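Local coordinates for glycerol dehydratase (Clostridium butyricum, PDB 1R9D), which probably dehydrates glycerol without vitamin B12, as a lyase of the glycyl-radical family related to pyruvate formate-lyase, at residues S7-T10 and E11-I15; D326-S329 and T330-G334. One frame throughout, in Å; residues are numbered along the deposited sequence.

Interaction 1 of 2, residues S7-T10 and E11-I15; sequences STQT and ERINI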
# COMPACT_ATOMS: atom_id res chain seq x y z
N SER A 7 26.53 41.52 24.53
CA SER A 7 27.97 41.30 24.46
C SER A 7 28.43 41.14 23.01
O SER A 7 27.61 40.98 22.11
CB SER A 7 28.34 40.05 25.26
OG SER A 7 27.64 38.91 24.78
N THR A 8 29.74 41.18 22.80
CA THR A 8 30.31 41.05 21.46
C THR A 8 30.74 39.61 21.17
O THR A 8 31.40 38.98 22.00
CB THR A 8 31.52 41.99 21.28
OG1 THR A 8 31.10 43.35 21.45
CG2 THR A 8 32.13 41.83 19.89
N GLN A 9 30.37 39.12 20.00
CA GLN A 9 30.70 37.77 19.57
C GLN A 9 32.17 37.66 19.15
O GLN A 9 32.79 38.66 18.81
CB GLN A 9 29.81 37.35 18.40
CG GLN A 9 30.06 38.09 17.08
CD GLN A 9 29.58 39.53 17.10
OE1 GLN A 9 28.97 39.98 18.06
NE2 GLN A 9 29.84 40.25 16.01
N THR A 10 32.71 36.44 19.18
CA THR A 10 34.10 36.21 18.80
C THR A 10 34.33 36.42 17.31
O THR A 10 33.39 36.36 16.51
CB THR A 10 34.55 34.77 19.13
OG1 THR A 10 33.82 33.84 18.33
CG2 THR A 10 34.33 34.46 20.60
N GLU A 11 35.58 36.67 16.93
CA GLU A 11 35.92 36.88 15.54
C GLU A 11 35.52 35.65 14.71
O GLU A 11 35.17 35.77 13.54
CB GLU A 11 37.42 37.15 15.40
CG GLU A 11 37.90 37.33 13.97
CD GLU A 11 37.02 38.27 13.16
OE1 GLU A 11 36.57 39.29 13.71
OE2 GLU A 11 36.78 37.98 11.97
N ARG A 12 35.57 34.48 15.34
CA ARG A 12 35.20 33.24 14.67
C ARG A 12 33.79 33.35 14.11
O ARG A 12 33.52 32.98 12.97
CB ARG A 12 35.25 32.06 15.64
CG ARG A 12 34.97 30.71 14.97
CD ARG A 12 34.56 29.65 15.98
NE ARG A 12 35.56 29.44 17.03
CZ ARG A 12 36.74 28.84 16.84
NH1 ARG A 12 37.07 28.38 15.65
NH2 ARG A 12 37.57 28.70 17.87
N ILE A 13 32.88 33.87 14.93
CA ILE A 13 31.49 34.02 14.51
C ILE A 13 31.38 34.95 13.30
O ILE A 13 30.61 34.69 12.37
CB ILE A 13 30.62 34.55 15.67
CG1 ILE A 13 30.74 33.60 16.86
CG2 ILE A 13 29.17 34.67 15.23
CD1 ILE A 13 30.51 32.13 16.53
N ASN A 14 32.15 36.03 13.29
CA ASN A 14 32.11 36.95 12.16
C ASN A 14 32.58 36.26 10.89
O ASN A 14 32.05 36.50 9.81
CB ASN A 14 32.97 38.19 12.43
CG ASN A 14 32.48 38.98 13.63
OD1 ASN A 14 31.28 39.14 13.84
ND2 ASN A 14 33.42 39.50 14.42
N ILE A 15 33.59 35.40 11.02
CA ILE A 15 34.13 34.68 9.87
C ILE A 15 33.11 33.67 9.33
O ILE A 15 32.91 33.57 8.12
CB ILE A 15 35.43 33.93 10.24
CG1 ILE A 15 36.52 34.95 10.59
CG2 ILE A 15 35.88 33.05 9.08
CD1 ILE A 15 37.79 34.33 11.12
O HOH W 1 33.61 40.37 17.01
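Q9 reaches over the first turn of helix 11-22 to bond with N14, amide to amide. NE2 of Q9 gives a nearly straight bond (178°) to OD1 of N14 at 2.8 Å; the acceptor lies in the plane of the Q9 amide, and the bond uses an in-plane lone pair of OD1, while the two amide planes stand 89° apart. A turn about the CB-CG bond of Q9 (chi2 -72°) brings its amide toward the helix. The other half of N14 is gripped as well: ND2 donates to OE1 of E11 at 3.2 Å, coming from above the carboxylate plane, and to a water that in turn donates to O of Q9. These bonds hold the N14 amide against rotation. At the helix start O of T10 accepts only weakly, from N of I13 and N of N14. I13 packs its CB 3.9 Å from CG of Q9, and its CG1 lies 3.4 Å from the hydroxyl OG1 of T10, which hydrogen-bonds E309, also the salt-bridge partner of R12. T10 occupies the N-cap position, and the Q9-N14 bond ties the residue before it to the first turn, at the surface start of a helix packed on helix 304-317.

Interaction 2 of 2, residues D326-S329 and T330-G334; sequences DEIS and TKHFG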
# COMPACT_ATOMS: atom_id res chain seq x y z
N ASP A 326 9.98 25.56 -7.00
CA ASP A 326 9.57 26.02 -8.32
C ASP A 326 9.26 27.52 -8.26
O ASP A 326 9.04 28.08 -7.18
CB ASP A 326 8.35 25.24 -8.82
CG ASP A 326 7.11 25.48 -7.97
OD1 ASP A 326 6.93 24.77 -6.96
OD2 ASP A 326 6.33 26.38 -8.33
N GLU A 327 9.22 28.17 -9.42
CA GLU A 327 8.99 29.61 -9.48
C GLU A 327 7.70 30.14 -8.87
O GLU A 327 7.67 31.26 -8.36
CB GLU A 327 9.14 30.13 -10.92
CG GLU A 327 8.37 29.36 -11.97
CD GLU A 327 8.70 29.85 -13.38
OE1 GLU A 327 9.89 30.09 -13.67
OE2 GLU A 327 7.76 30.00 -14.19
N ILE A 328 6.63 29.36 -8.92
CA ILE A 328 5.37 29.80 -8.34
C ILE A 328 5.42 29.64 -6.82
O ILE A 328 5.11 30.57 -6.07
CB ILE A 328 4.18 28.99 -8.91
CG1 ILE A 328 4.07 29.22 -10.42
CG2 ILE A 328 2.88 29.42 -8.23
CD1 ILE A 328 3.94 30.69 -10.81
N SER A 329 5.82 28.47 -6.35
CA SER A 329 5.92 28.21 -4.92
C SER A 329 6.89 29.19 -4.26
O SER A 329 6.74 29.53 -3.08
CB SER A 329 6.37 26.77 -4.67
OG SER A 329 5.46 25.86 -5.25
N THR A 330 7.88 29.63 -5.02
CA THR A 330 8.85 30.56 -4.47
C THR A 330 8.18 31.88 -4.09
O THR A 330 8.67 32.61 -3.24
CB THR A 330 9.99 30.82 -5.48
OG1 THR A 330 10.65 29.58 -5.76
CG2 THR A 330 10.99 31.81 -4.91
N LYS A 331 7.05 32.17 -4.73
CA LYS A 331 6.29 33.38 -4.43
C LYS A 331 5.59 33.23 -3.08
O LYS A 331 5.32 34.22 -2.39
CB LYS A 331 5.24 33.65 -5.52
CG LYS A 331 5.81 33.89 -6.91
CD LYS A 331 4.69 33.96 -7.93
CE LYS A 331 5.21 34.07 -9.36
NZ LYS A 331 5.96 35.33 -9.60
N HIS A 332 5.29 31.98 -2.71
CA HIS A 332 4.63 31.68 -1.44
C HIS A 332 5.62 31.70 -0.29
O HIS A 332 5.25 31.98 0.86
CB HIS A 332 4.01 30.27 -1.45
CG HIS A 332 3.14 29.98 -2.63
ND1 HIS A 332 2.56 28.74 -2.83
CD2 HIS A 332 2.75 30.75 -3.67
CE1 HIS A 332 1.87 28.76 -3.95
NE2 HIS A 332 1.96 29.96 -4.48
N PHE A 333 6.88 31.37 -0.58
CA PHE A 333 7.92 31.31 0.44
C PHE A 333 9.17 32.09 -0.01
O PHE A 333 10.20 31.49 -0.32
CB PHE A 333 8.31 29.85 0.70
CG PHE A 333 7.13 28.91 0.86
CD1 PHE A 333 6.72 28.10 -0.19
CD2 PHE A 333 6.44 28.84 2.07
CE1 PHE A 333 5.65 27.22 -0.04
CE2 PHE A 333 5.36 27.96 2.23
CZ PHE A 333 4.97 27.15 1.18
N GLY A 334 9.09 33.41 -0.03
CA GLY A 334 10.22 34.20 -0.47
C GLY A 334 11.33 34.46 0.53
O GLY A 334 11.10 34.52 1.73
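T330 turns its hydroxyl back onto the carbonyl of D326, one turn earlier. OG1 lies beside its own backbone N (chi1 -61°), and both donate to O of D326: OG1 at 2.6 Å from above the carbonyl plane, N at 2.9 Å close to the C=O direction. The D326 carboxylate points into the same turn, where OD2 takes a nearly straight bond from N of S329, 2.9 Å long, and a weak one from N of I328. OD1 meets OG of S329 on its syn side. Carboxylate and carbonyl of D326 thus hold a capped turn leading into the short helix 329-332, in the pyruvate formate-lyase-like part of the chain. Further on, the H332 ring lies flat over S329, whose CA sits 4.0 Å from the ring centroid and 10° off its normal, a CH-pi contact; CG2 of I328 approaches NE2 of the same ring at 3.9 Å. K331 runs obliquely past I328, its CE 3.9 Å from CD1 of that residue. O of S329 accepts from N of H332 and N of F333, the latter in the carbonyl plane, and CD1 of F333 comes obliquely to within 3.2 Å of this oxygen. The F333 side chain also lies about 4 Å from a bound glycerol and meets H281 edge-to-face, while Y647 touches H332, K331 and I328.

How the interactions relate
The two contacts come in series along the chain, interaction 1 near the N-terminus and interaction 2 some 310 residues later. Their centres are 33 Å apart and their nearest atoms about 22 Å, so they do not touch. Both belong to the pyruvate formate-lyase-like part of the chain, but at different depths: interaction 1 opens helix 11-22 at the surface, about 28 Å from the centre of the chain, whereas interaction 2, partly buried and about 14 Å from it, spans the short, weakly bonded helix 329-332 and the residues after it. The 326-334 segment adjoins the bound glycerol, and O of G334 bonds Y764, next to G763, the predicted glycine-radical position; interaction 1 lies on the periphery.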